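Orotidine 5'-phosphate decarboxylase (Methanocaldococcus jannaschii, PDB 4LUI) catalyses the decarboxylation of orotidine 5'-monophosphate to uridine 5'-monophosphate, the last step of de novo UMP synthesis, and works as a homodimer. Local coordinates at residues 28-33 with 37-42; 54-57 with 63-66. All coordinates share one frame; numbering follows the deposited sequence.

Contact 1: 28-33 with 37-42; sequences LDVLDR and LKIVED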
loop_
_atom_site.group_PDB
_atom_site.type_symbol
_atom_site.label_atom_id
_atom_site.label_comp_id
_atom_site.label_asym_id
_atom_site.label_seq_id
_atom_site.Cartn_x
_atom_site.Cartn_y
_atom_site.Cartn_z
ATOM N N LEU B 28 2.605 16.038 0.250
ATOM C CA LEU B 28 2.527 16.582 1.600
ATOM C C LEU B 28 2.981 15.528 2.591
ATOM O O LEU B 28 2.192 15.000 3.372
ATOM C CB LEU B 28 1.099 17.027 1.905
ATOM C CG LEU B 28 0.872 17.730 3.247
ATOM C CD1 LEU B 28 1.783 18.935 3.379
ATOM C CD2 LEU B 28 -0.581 18.136 3.374
ATOM N N ASP B 29 4.271 15.225 2.556
ATOM C CA ASP B 29 4.802 14.099 3.314
ATOM C C ASP B 29 5.318 14.542 4.682
ATOM O O ASP B 29 6.521 14.531 4.955
ATOM C CB ASP B 29 5.882 13.396 2.499
ATOM C CG ASP B 29 5.339 12.796 1.219
ATOM O OD1 ASP B 29 4.155 12.388 1.208
ATOM O OD2 ASP B 29 6.089 12.748 0.223
ATOM N N VAL B 30 4.388 14.968 5.530
ATOM C CA VAL B 30 4.694 15.264 6.923
ATOM C C VAL B 30 3.920 14.259 7.775
ATOM O O VAL B 30 3.009 13.608 7.286
ATOM C CB VAL B 30 4.332 16.711 7.296
ATOM C CG1 VAL B 30 5.161 17.677 6.470
ATOM C CG2 VAL B 30 2.846 16.961 7.077
ATOM N N LEU B 31 4.317 14.094 9.029
ATOM C CA LEU B 31 3.661 13.122 9.897
ATOM C C LEU B 31 2.614 13.759 10.788
ATOM O O LEU B 31 1.655 13.106 11.197
ATOM C CB LEU B 31 4.693 12.431 10.775
ATOM C CG LEU B 31 5.781 11.618 10.077
ATOM C CD1 LEU B 31 6.753 11.097 11.116
ATOM C CD2 LEU B 31 5.174 10.463 9.295
ATOM N N ASP B 32 2.809 15.032 11.094
ATOM C CA ASP B 32 1.977 15.720 12.067
ATOM C C ASP B 32 0.803 16.428 11.393
ATOM O O ASP B 32 0.982 17.181 10.430
ATOM C CB ASP B 32 2.830 16.716 12.839
ATOM C CG ASP B 32 2.026 17.534 13.810
ATOM O OD1 ASP B 32 1.776 17.051 14.934
ATOM O OD2 ASP B 32 1.644 18.661 13.445
ATOM N N ARG B 33 -0.402 16.197 11.903
ATOM C CA ARG B 33 -1.584 16.699 11.213
ATOM C C ARG B 33 -1.707 18.220 11.298
ATOM O O ARG B 33 -2.168 18.842 10.341
ATOM C CB ARG B 33 -2.865 15.997 11.677
ATOM C CG ARG B 33 -3.374 16.447 13.020
ATOM C CD ARG B 33 -4.632 15.687 13.427
ATOM N NE ARG B 33 -5.802 16.017 12.616
ATOM C CZ ARG B 33 -6.480 17.157 12.709
ATOM N NH1 ARG B 33 -6.093 18.098 13.558
ATOM N NH2 ARG B 33 -7.542 17.364 11.944
ATOM N N LEU B 37 -1.901 20.698 8.122
ATOM C CA LEU B 37 -2.981 21.654 7.918
ATOM C C LEU B 37 -2.442 23.072 7.748
ATOM O O LEU B 37 -2.988 23.861 6.975
ATOM C CB LEU B 37 -3.984 21.580 9.070
ATOM C CG LEU B 37 -4.820 20.297 9.042
ATOM C CD1 LEU B 37 -5.761 20.206 10.235
ATOM C CD2 LEU B 37 -5.602 20.178 7.732
ATOM N N LYS B 38 -1.373 23.392 8.475
ATOM C CA LYS B 38 -0.741 24.698 8.358
ATOM C C LYS B 38 -0.218 24.906 6.940
ATOM O O LYS B 38 -0.417 25.957 6.336
ATOM C CB LYS B 38 0.407 24.854 9.356
ATOM C CG LYS B 38 1.096 26.206 9.240
ATOM C CD LYS B 38 2.356 26.312 10.108
ATOM C CE LYS B 38 2.025 26.370 11.593
ATOM N NZ LYS B 38 1.127 27.510 11.935
ATOM N N ILE B 39 0.435 23.885 6.410
ATOM C CA ILE B 39 1.032 23.980 5.087
ATOM C C ILE B 39 -0.029 24.119 4.007
ATOM O O ILE B 39 0.096 24.959 3.110
ATOM C CB ILE B 39 1.918 22.778 4.800
ATOM C CG1 ILE B 39 3.146 22.815 5.719
ATOM C CG2 ILE B 39 2.333 22.753 3.330
ATOM C CD1 ILE B 39 3.848 21.476 5.838
ATOM N N VAL B 40 -1.069 23.295 4.093
ATOM C CA VAL B 40 -2.163 23.364 3.122
ATOM C C VAL B 40 -2.768 24.765 3.038
ATOM O O VAL B 40 -2.933 25.312 1.944
ATOM C CB VAL B 40 -3.268 22.329 3.431
ATOM C CG1 VAL B 40 -4.494 22.591 2.566
ATOM C CG2 VAL B 40 -2.755 20.917 3.199
ATOM N N GLU B 41 -3.086 25.348 4.190
ATOM C CA GLU B 41 -3.641 26.695 4.227
ATOM C C GLU B 41 -2.690 27.691 3.576
ATOM O O GLU B 41 -3.116 28.624 2.888
ATOM C CB GLU B 41 -3.931 27.111 5.675
ATOM C CG GLU B 41 -4.320 28.579 5.847
ATOM C CD GLU B 41 -5.756 28.860 5.448
ATOM O OE1 GLU B 41 -6.476 27.904 5.082
ATOM O OE2 GLU B 41 -6.167 30.040 5.509
ATOM N N ASP B 42 -1.394 27.480 3.786
ATOM C CA ASP B 42 -0.381 28.429 3.337
ATOM C C ASP B 42 -0.150 28.363 1.819
ATOM O O ASP B 42 0.101 29.401 1.190
ATOM C CB ASP B 42 0.937 28.186 4.090
ATOM C CG ASP B 42 1.727 29.470 4.333
ATOM O OD1 ASP B 42 1.097 30.528 4.552
ATOM O OD2 ASP B 42 2.978 29.424 4.310
#
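Leu-28 sets one methyl of its fork against Ile-39 and the other against Val-40 on the helix that follows. CD2 of Leu-28 presses on CG2 of Val-40 at 3.5 Å, the two side chains crossing at about a right angle, while CD1 of Leu-28 rests 3.9 Å from CG2 of Ile-39. Its CG, anti to the backbone N (chi1 -175°), carries both methyls over to the helix. Val-30 adds a looser touch, its CG1 4.1 Å from CD1 of Ile-39.

At the other end the contact is one helical turn: Leu-37 N donates to Arg-33 O at 2.9 Å. Side by side with Arg-33, Leu-37 lays CD1 over one face of the guanidinium, 3.8 Å from NH2, and the salt bridge from Arg-33 NE to Glu-63 helps hold that group in place. Asp-32 is the N-cap of the helix, its OD2 taking the backbone N-H of Arg-35.

In this TIM barrel the loop leaves strand 23-27 and turns back through an inverse gamma turn centred on Asp-29, a predicted substrate-binding residue. Helix 33-43 is the helix of the first beta-alpha-beta crossover, between strands 23-27 and 49-53, and packs against helix 63-72 through Val-40 and against helix 212-215 through Ile-39.

Contact 2: 54-57 with 63-66; sequences YPLV and EIIK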
loop_
_atom_site.group_PDB
_atom_site.type_symbol
_atom_site.label_atom_id
_atom_site.label_comp_id
_atom_site.label_asym_id
_atom_site.label_seq_id
_atom_site.Cartn_x
_atom_site.Cartn_y
_atom_site.Cartn_z
ATOM N N TYR B 54 0.194 7.205 3.301
ATOM C CA TYR B 54 -0.083 6.492 4.542
ATOM C C TYR B 54 0.588 6.997 5.825
ATOM O O TYR B 54 -0.030 6.945 6.886
ATOM C CB TYR B 54 0.185 4.996 4.363
ATOM C CG TYR B 54 -0.960 4.261 3.677
ATOM C CD1 TYR B 54 -2.262 4.396 4.141
ATOM C CD2 TYR B 54 -0.730 3.417 2.599
ATOM C CE1 TYR B 54 -3.309 3.722 3.552
ATOM C CE2 TYR B 54 -1.784 2.721 1.998
ATOM C CZ TYR B 54 -3.068 2.893 2.488
ATOM O OH TYR B 54 -4.148 2.241 1.919
ATOM N N PRO B 55 1.858 7.439 5.752
ATOM C CA PRO B 55 2.440 7.876 7.030
ATOM C C PRO B 55 1.639 8.995 7.702
ATOM O O PRO B 55 1.441 8.960 8.926
ATOM C CB PRO B 55 3.847 8.331 6.635
ATOM C CG PRO B 55 4.160 7.465 5.404
ATOM C CD PRO B 55 2.857 7.416 4.662
ATOM N N LEU B 56 1.150 9.940 6.910
ATOM C CA LEU B 56 0.312 10.997 7.466
ATOM C C LEU B 56 -1.051 10.454 7.881
ATOM O O LEU B 56 -1.516 10.688 8.996
ATOM C CB LEU B 56 0.134 12.125 6.460
ATOM C CG LEU B 56 -0.828 13.251 6.871
ATOM C CD1 LEU B 56 -0.366 13.941 8.145
ATOM C CD2 LEU B 56 -0.973 14.248 5.739
ATOM N N VAL B 57 -1.683 9.714 6.979
ATOM C CA VAL B 57 -3.062 9.277 7.193
ATOM C C VAL B 57 -3.212 8.212 8.293
ATOM O O VAL B 57 -4.205 8.202 9.019
ATOM C CB VAL B 57 -3.703 8.823 5.866
ATOM C CG1 VAL B 57 -5.117 8.307 6.095
ATOM C CG2 VAL B 57 -3.733 9.994 4.886
ATOM N N GLU B 63 -9.896 11.162 8.529
ATOM C CA GLU B 63 -10.371 12.477 8.966
ATOM C C GLU B 63 -9.475 13.592 8.423
ATOM O O GLU B 63 -9.961 14.661 8.076
ATOM C CB GLU B 63 -10.492 12.573 10.499
ATOM C CG GLU B 63 -9.173 12.478 11.274
ATOM C CD GLU B 63 -8.455 13.818 11.398
ATOM O OE1 GLU B 63 -7.241 13.826 11.702
ATOM O OE2 GLU B 63 -9.108 14.863 11.194
ATOM N N ILE B 64 -8.170 13.329 8.328
ATOM C CA ILE B 64 -7.234 14.357 7.873
ATOM C C ILE B 64 -7.475 14.734 6.408
ATOM O O ILE B 64 -7.295 15.881 6.021
ATOM C CB ILE B 64 -5.739 13.960 8.133
ATOM C CG1 ILE B 64 -4.802 15.141 7.869
ATOM C CG2 ILE B 64 -5.321 12.767 7.288
ATOM C CD1 ILE B 64 -5.144 16.391 8.655
ATOM N N ILE B 65 -7.882 13.763 5.592
ATOM C CA ILE B 65 -8.220 14.043 4.200
ATOM C C ILE B 65 -9.452 14.948 4.121
ATOM O O ILE B 65 -9.486 15.907 3.347
ATOM C CB ILE B 65 -8.483 12.739 3.431
ATOM C CG1 ILE B 65 -7.273 11.809 3.547
ATOM C CG2 ILE B 65 -8.821 13.040 1.959
ATOM C CD1 ILE B 65 -7.462 10.474 2.850
ATOM N N LYS B 66 -10.453 14.633 4.936
ATOM C CA LYS B 66 -11.661 15.456 5.069
ATOM C C LYS B 66 -11.300 16.887 5.446
ATOM O O LYS B 66 -11.808 17.840 4.857
ATOM C CB LYS B 66 -12.603 14.865 6.126
ATOM C CG LYS B 66 -13.865 15.698 6.397
ATOM C CD LYS B 66 -14.821 15.027 7.401
ATOM C CE LYS B 66 -14.246 14.985 8.817
ATOM N NZ LYS B 66 -15.261 14.577 9.848
#
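The backbones of 54-57 and 63-66 come nearest at Val-57 and Ile-64, whose CA atoms lie 6.6 Å apart, and no hydrogen bond joins the two segments. Both are helical. Segment 54-57 opens helix 54-60 directly after strand 49-53; segment 63-66 opens helix 63-72, which leads on to strand 75-82. In the TIM barrel this is the second beta-alpha-beta crossover, whose helical part is split into helix 54-60 and helix 63-72, and the two meet here through apolar side chains, all of them buried.

Val-57 and Ile-64 carry the contact between them. CG2 of Val-57, anti to the carbonyl carbon, lies 4.0 Å from CG2 of Ile-64 and 4.2 Å from CG1 of Ile-65; the side chains cross obliquely in both pairs. CG2 of Ile-64 also lies 4.2 Å from CA of Val-57, so Ile-64 packs on the helix backbone as well as on the side chain. The other branch of Ile-64 has CG1 anti to the backbone N (chi1 -170°) and turns to Leu-56, where the fit is looser, with CD2 of Leu-56 4.5 Å from CG1 of Ile-64.

Beyond the two segments, Ile-64 packs on Leu-37 of helix 33-43, Ile-65 on Val-76 of strand 75-82, and Val-57 on Phe-80, a predicted substrate-binding residue, and on Leu-58 of the second subunit. The ring of Tyr-54 stacks on Phe-80 and on Tyr-54 of that second subunit, so helix 54-60 faces the dimer interface. At the start of helix 63-72, OE1 of Glu-63 is hydrogen-bonded to OG1 of Thr-60.

In the fold
The two contacts follow one another along the chain, in consecutive crossovers of the barrel, and lie side by side with their centres about 10 Å apart. A salt bridge ties them together, with Arg-33 NE 2.8 Å from Glu-63 OE1. The loop 28-33 also rests on helix 54-60: Val-30 O is 3.3 Å from Leu-56 CB, and Leu-31 CD2 is 3.7 Å from Pro-55 CB. Both contacts lie near predicted substrate-binding residues: segment 28-33 holds Asp-29, whose side chain is about 7 Å from that of Leu-56 in contact 2, and the side chain of Leu-28 is about 6 Å from that of Lys-51.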